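Local coordinates for mandelate racemase/muconate lactonizing enzyme family protein (Sorangium cellulosum, PDB 3S5S) that belongs to the mandelate racemase/muconate lactonizing enzyme family, pairing an N-terminal capping domain with an enolase-like barrel, with a precise activity that is not assigned, at residues A[294-306]-A[319-333]. Residues are numbered along the deposited sequence; the frame is centred on the assembly and turned at random. Where two conformers were deposited one is given.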
loop_
_atom_site.group_PDB
_atom_site.type_symbol
_atom_site.label_atom_id
_atom_site.label_comp_id
_atom_site.label_asym_id
_atom_site.label_seq_id
_atom_site.Cartn_x
_atom_site.Cartn_y
_atom_site.Cartn_z
ATOM N N LEU A 294 -11.024 9.657 3.179
ATOM C CA LEU A 294 -9.917 10.043 2.342
ATOM C C LEU A 294 -10.235 11.251 1.473
ATOM O O LEU A 294 -11.304 11.316 0.820
ATOM C CB LEU A 294 -9.483 8.865 1.447
ATOM C CG LEU A 294 -9.225 7.536 2.162
ATOM C CD1 LEU A 294 -8.879 6.484 1.145
ATOM C CD2 LEU A 294 -8.055 7.753 2.986
ATOM N N MET A 295 -9.277 12.181 1.436
ATOM C CA MET A 295 -9.330 13.349 0.554
ATOM C C MET A 295 -8.083 13.297 -0.316
ATOM O O MET A 295 -7.017 12.928 0.144
ATOM C CB MET A 295 -9.392 14.621 1.400
ATOM C CG MET A 295 -9.457 15.970 0.645
ATOM S SD MET A 295 -9.572 17.357 1.754
ATOM C CE MET A 295 -9.155 18.580 0.617
ATOM N N ILE A 296 -8.222 13.576 -1.602
ATOM C CA ILE A 296 -7.039 13.651 -2.493
ATOM C C ILE A 296 -6.873 15.151 -2.817
ATOM O O ILE A 296 -7.825 15.802 -3.242
ATOM C CB ILE A 296 -7.212 12.776 -3.771
ATOM C CG1 ILE A 296 -5.952 12.811 -4.678
ATOM C CG2 ILE A 296 -8.441 13.199 -4.579
ATOM C CD1 ILE A 296 -4.662 12.280 -4.073
ATOM N N GLY A 297 -5.707 15.710 -2.533
ATOM C CA GLY A 297 -5.494 17.142 -2.637
ATOM C C GLY A 297 -4.233 17.388 -3.415
ATOM O O GLY A 297 -3.769 16.502 -4.146
ATOM N N GLY A 298 -3.680 18.595 -3.314
ATOM C CA GLY A 298 -2.418 18.865 -3.972
ATOM C C GLY A 298 -1.824 20.190 -3.596
ATOM O O GLY A 298 -2.415 20.960 -2.880
ATOM N N MET A 299 -0.608 20.426 -4.086
ATOM C CA MET A 299 0.063 21.723 -3.974
ATOM C C MET A 299 -0.458 22.628 -5.119
ATOM O O MET A 299 -1.622 22.526 -5.469
ATOM C CB MET A 299 1.575 21.485 -4.017
ATOM C CG MET A 299 2.321 21.589 -2.675
ATOM S SD MET A 299 1.571 20.980 -1.157
ATOM C CE MET A 299 0.379 22.254 -0.855
ATOM N N VAL A 300 0.360 23.498 -5.708
ATOM C CA VAL A 300 -0.090 24.315 -6.885
ATOM C C VAL A 300 0.502 23.678 -8.134
ATOM O O VAL A 300 1.609 23.989 -8.512
ATOM C CB VAL A 300 0.322 25.782 -6.770
ATOM C CG1 VAL A 300 -0.065 26.562 -8.022
ATOM C CG2 VAL A 300 -0.289 26.416 -5.525
ATOM N N GLU A 301 -0.245 22.762 -8.735
ATOM C CA GLU A 301 0.268 21.765 -9.680
ATOM C C GLU A 301 -0.304 21.949 -11.094
ATOM O O GLU A 301 -1.468 22.317 -11.252
ATOM C CB GLU A 301 -0.064 20.345 -9.144
ATOM C CG GLU A 301 0.544 20.065 -7.742
ATOM C CD GLU A 301 0.057 18.780 -7.062
ATOM O OE1 GLU A 301 -0.802 18.051 -7.606
ATOM O OE2 GLU A 301 0.503 18.515 -5.932
ATOM N N SER A 302 0.492 21.668 -12.125
ATOM C CA SER A 302 -0.044 21.613 -13.487
ATOM C C SER A 302 -0.867 20.333 -13.666
ATOM O O SER A 302 -1.098 19.556 -12.709
ATOM C CB SER A 302 1.100 21.604 -14.498
ATOM O OG SER A 302 1.747 20.315 -14.599
ATOM N N VAL A 303 -1.280 20.131 -14.910
ATOM C CA VAL A 303 -1.944 18.941 -15.433
ATOM C C VAL A 303 -1.174 17.641 -15.126
ATOM O O VAL A 303 -1.751 16.574 -14.884
ATOM C CB VAL A 303 -2.152 19.187 -16.985
ATOM C CG1 VAL A 303 -1.800 17.999 -17.876
ATOM C CG2 VAL A 303 -3.528 19.779 -17.273
ATOM N N LEU A 304 0.139 17.740 -15.132
ATOM C CA LEU A 304 0.982 16.586 -14.886
ATOM C C LEU A 304 0.812 15.969 -13.486
ATOM O O LEU A 304 0.371 14.817 -13.360
ATOM C CB LEU A 304 2.450 16.933 -15.191
ATOM C CG LEU A 304 3.530 15.903 -14.852
ATOM C CD1 LEU A 304 3.087 14.563 -15.121
ATOM C CD2 LEU A 304 4.865 16.144 -15.597
ATOM N N ALA A 305 1.191 16.688 -12.448
ATOM C CA ALA A 305 1.062 16.142 -11.097
ATOM C C ALA A 305 -0.427 15.912 -10.745
ATOM O O ALA A 305 -0.767 14.918 -10.072
ATOM C CB ALA A 305 1.746 17.062 -10.060
ATOM N N MET A 306 -1.313 16.798 -11.234
ATOM C CA MET A 306 -2.744 16.614 -11.003
ATOM C C MET A 306 -3.281 15.291 -11.601
ATOM O O MET A 306 -3.964 14.508 -10.900
ATOM C CB MET A 306 -3.535 17.799 -11.456
ATOM C CG MET A 306 -3.454 18.995 -10.520
ATOM S SD MET A 306 -4.868 19.085 -9.399
ATOM C CE MET A 306 -4.157 19.699 -7.856
ATOM N N PHE A 319 -12.463 7.510 -2.201
ATOM C CA PHE A 319 -12.202 8.881 -1.811
ATOM C C PHE A 319 -13.493 9.649 -1.621
ATOM O O PHE A 319 -14.379 9.511 -2.441
ATOM C CB PHE A 319 -11.250 9.574 -2.776
ATOM C CG PHE A 319 -9.817 9.236 -2.512
ATOM C CD1 PHE A 319 -9.327 7.923 -2.752
ATOM C CD2 PHE A 319 -8.962 10.178 -1.951
ATOM C CE1 PHE A 319 -7.997 7.560 -2.473
ATOM C CE2 PHE A 319 -7.613 9.839 -1.678
ATOM C CZ PHE A 319 -7.136 8.525 -1.931
ATOM N N SER A 320 -13.618 10.371 -0.505
ATOM C CA SER A 320 -14.818 11.217 -0.241
ATOM C C SER A 320 -14.679 12.650 -0.758
ATOM O O SER A 320 -15.650 13.298 -1.022
ATOM C CB SER A 320 -15.167 11.266 1.256
ATOM O OG SER A 320 -15.232 9.965 1.833
ATOM N N PHE A 321 -13.456 13.143 -0.878
ATOM C CA PHE A 321 -13.246 14.504 -1.275
ATOM C C PHE A 321 -12.197 14.480 -2.353
ATOM O O PHE A 321 -11.156 13.798 -2.236
ATOM C CB PHE A 321 -12.804 15.341 -0.084
ATOM C CG PHE A 321 -13.879 15.493 0.971
ATOM C CD1 PHE A 321 -13.887 14.682 2.115
ATOM C CD2 PHE A 321 -14.900 16.445 0.829
ATOM C CE1 PHE A 321 -14.880 14.822 3.093
ATOM C CE2 PHE A 321 -15.915 16.560 1.812
ATOM C CZ PHE A 321 -15.890 15.747 2.935
ATOM N N VAL A 322 -12.473 15.204 -3.423
ATOM C CA VAL A 322 -11.504 15.435 -4.440
ATOM C C VAL A 322 -11.257 16.948 -4.590
ATOM O O VAL A 322 -12.169 17.729 -4.875
ATOM C CB VAL A 322 -12.002 14.783 -5.732
ATOM C CG1 VAL A 322 -11.018 15.004 -6.865
ATOM C CG2 VAL A 322 -12.294 13.278 -5.481
ATOM N N ASP A 323 -10.016 17.368 -4.418
ATOM C CA ASP A 323 -9.673 18.776 -4.474
ATOM C C ASP A 323 -8.494 18.949 -5.435
ATOM O O ASP A 323 -7.341 19.191 -4.986
ATOM C CB ASP A 323 -9.271 19.246 -3.066
ATOM C CG ASP A 323 -8.779 20.694 -3.041
ATOM O OD1 ASP A 323 -9.270 21.558 -3.814
ATOM O OD2 ASP A 323 -7.901 20.981 -2.241
ATOM N N LEU A 324 -8.779 18.815 -6.741
ATOM C CA LEU A 324 -7.770 18.756 -7.811
ATOM C C LEU A 324 -7.990 19.836 -8.867
ATOM O O LEU A 324 -8.209 19.535 -10.049
ATOM C CB LEU A 324 -7.806 17.383 -8.480
ATOM C CG LEU A 324 -7.448 16.232 -7.540
ATOM C CD1 LEU A 324 -7.579 14.862 -8.269
ATOM C CD2 LEU A 324 -6.028 16.432 -6.838
ATOM N N ASP A 325 -7.918 21.086 -8.449
ATOM C CA ASP A 325 -8.510 22.156 -9.246
ATOM C C ASP A 325 -7.506 23.263 -9.681
ATOM O O ASP A 325 -7.921 24.282 -10.210
ATOM C CB ASP A 325 -9.588 22.826 -8.396
ATOM C CG ASP A 325 -8.988 23.546 -7.196
ATOM O OD1 ASP A 325 -7.869 23.183 -6.799
ATOM O OD2 ASP A 325 -9.601 24.481 -6.654
ATOM N N THR A 326 -6.219 23.045 -9.419
ATOM C CA THR A 326 -5.156 23.994 -9.688
ATOM C C THR A 326 -4.936 24.287 -11.199
ATOM O O THR A 326 -4.670 25.442 -11.556
ATOM C CB THR A 326 -3.813 23.659 -8.902
ATOM O OG1 THR A 326 -3.245 22.417 -9.335
ATOM C CG2 THR A 326 -4.052 23.557 -7.353
ATOM N N PRO A 327 -5.119 23.284 -12.096
ATOM C CA PRO A 327 -4.995 23.622 -13.523
ATOM C C PRO A 327 -5.986 24.696 -13.961
ATOM O O PRO A 327 -5.714 25.427 -14.931
ATOM C CB PRO A 327 -5.275 22.291 -14.228
ATOM C CG PRO A 327 -4.792 21.293 -13.254
ATOM C CD PRO A 327 -5.269 21.831 -11.927
ATOM N N LEU A 328 -7.107 24.815 -13.246
ATOM C CA LEU A 328 -8.028 25.916 -13.501
ATOM C C LEU A 328 -7.440 27.272 -13.211
ATOM O O LEU A 328 -7.968 28.265 -13.710
ATOM C CB LEU A 328 -9.380 25.741 -12.786
ATOM C CG LEU A 328 -10.136 24.398 -12.967
ATOM C CD1 LEU A 328 -11.433 24.344 -12.149
ATOM C CD2 LEU A 328 -10.407 24.127 -14.408
ATOM N N PHE A 329 -6.350 27.323 -12.441
ATOM C CA PHE A 329 -5.779 28.611 -11.964
ATOM C C PHE A 329 -4.535 29.086 -12.742
ATOM O O PHE A 329 -3.976 30.190 -12.498
ATOM C CB PHE A 329 -5.419 28.492 -10.479
ATOM C CG PHE A 329 -6.597 28.465 -9.593
ATOM C CD1 PHE A 329 -7.262 27.280 -9.340
ATOM C CD2 PHE A 329 -7.073 29.625 -9.030
ATOM C CE1 PHE A 329 -8.386 27.262 -8.531
ATOM C CE2 PHE A 329 -8.210 29.608 -8.205
ATOM C CZ PHE A 329 -8.866 28.430 -7.959
ATOM N N LEU A 330 -4.109 28.235 -13.664
ATOM C CA LEU A 330 -2.915 28.455 -14.466
ATOM C C LEU A 330 -3.272 29.052 -15.821
ATOM O O LEU A 330 -4.161 28.539 -16.538
ATOM C CB LEU A 330 -2.169 27.140 -14.651
ATOM C CG LEU A 330 -1.754 26.426 -13.356
ATOM C CD1 LEU A 330 -1.013 25.167 -13.711
ATOM C CD2 LEU A 330 -0.865 27.276 -12.471
ATOM N N ALA A 331 -2.530 30.104 -16.170
ATOM C CA ALA A 331 -2.747 30.880 -17.368
ATOM C C ALA A 331 -2.263 30.159 -18.598
ATOM O O ALA A 331 -2.501 30.606 -19.708
ATOM C CB ALA A 331 -2.030 32.222 -17.247
ATOM N N GLU A 332 -1.543 29.069 -18.418
ATOM C CA GLU A 332 -1.089 28.256 -19.546
ATOM C C GLU A 332 -1.098 26.812 -19.156
ATOM O O GLU A 332 -1.132 26.477 -17.984
ATOM C CB GLU A 332 0.353 28.584 -19.924
ATOM C CG GLU A 332 0.499 29.762 -20.774
ATOM C CD GLU A 332 1.750 30.567 -20.435
ATOM O OE1 GLU A 332 2.757 29.969 -19.953
ATOM O OE2 GLU A 332 1.697 31.807 -20.660
ATOM N N ASN A 333 -1.016 25.965 -20.163
ATOM C CA ASN A 333 -0.905 24.529 -19.999
ATOM C C ASN A 333 0.199 24.111 -20.937
ATOM O O ASN A 333 -0.037 23.981 -22.155
ATOM C CB ASN A 333 -2.212 23.819 -20.381
ATOM C CG ASN A 333 -2.094 22.302 -20.276
ATOM O OD1 ASN A 333 -1.006 21.781 -20.080
ATOM N ND2 ASN A 333 -3.204 21.593 -20.392
HETATM O O HOH W 1 -13.152 8.221 2.015
#
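Met295 lies against Phe321 where strands 293-296 and 319-322 run parallel, the two ends of a beta-alpha-beta unit in the enolase-type barrel, with helix 303-316 as the crossover. Ile296 N gives its hydrogen to Phe321 O at 3.0 Å, and Ile296 O accepts from Asp323 N at 2.9 Å; at the start of the pair, Leu294 O is shared by Ser320 N and Phe321 N. Leu294 CB sits over one face of the Phe319 ring in a CH-pi contact, 3.8 Å from the centroid, while the backbone of Met295 meets that ring at its edge.

Met295 is fully extended, CG anti to the backbone N (chi1 -180°): CB and CG slide past Phe321 CB, and CE ends 3.7 Å from Asp323 CB. The carboxylate of Asp323 turns to Lys164, its salt-bridge partner. Further on, Met306 reaches back from the helix. Its CB faces Pro327 CG, its CG lies 3.6 Å from Pro327 CD, and SD, brought round by bends at chi2 and chi3, lies against the Leu324 backbone, 3.3 Å from Leu324 CA with CB close by, leaving CE beside Thr326 OG1. Set between its backbone N and carbonyl carbon (chi1 65°), Thr326 OG1 spends its proton in plane on a lone pair of Glu301 O, 2.6 Å away. Just beyond, Ser302 OG, also bonded to Glu51, caps the helix by accepting from Leu304 N at 3.1 Å.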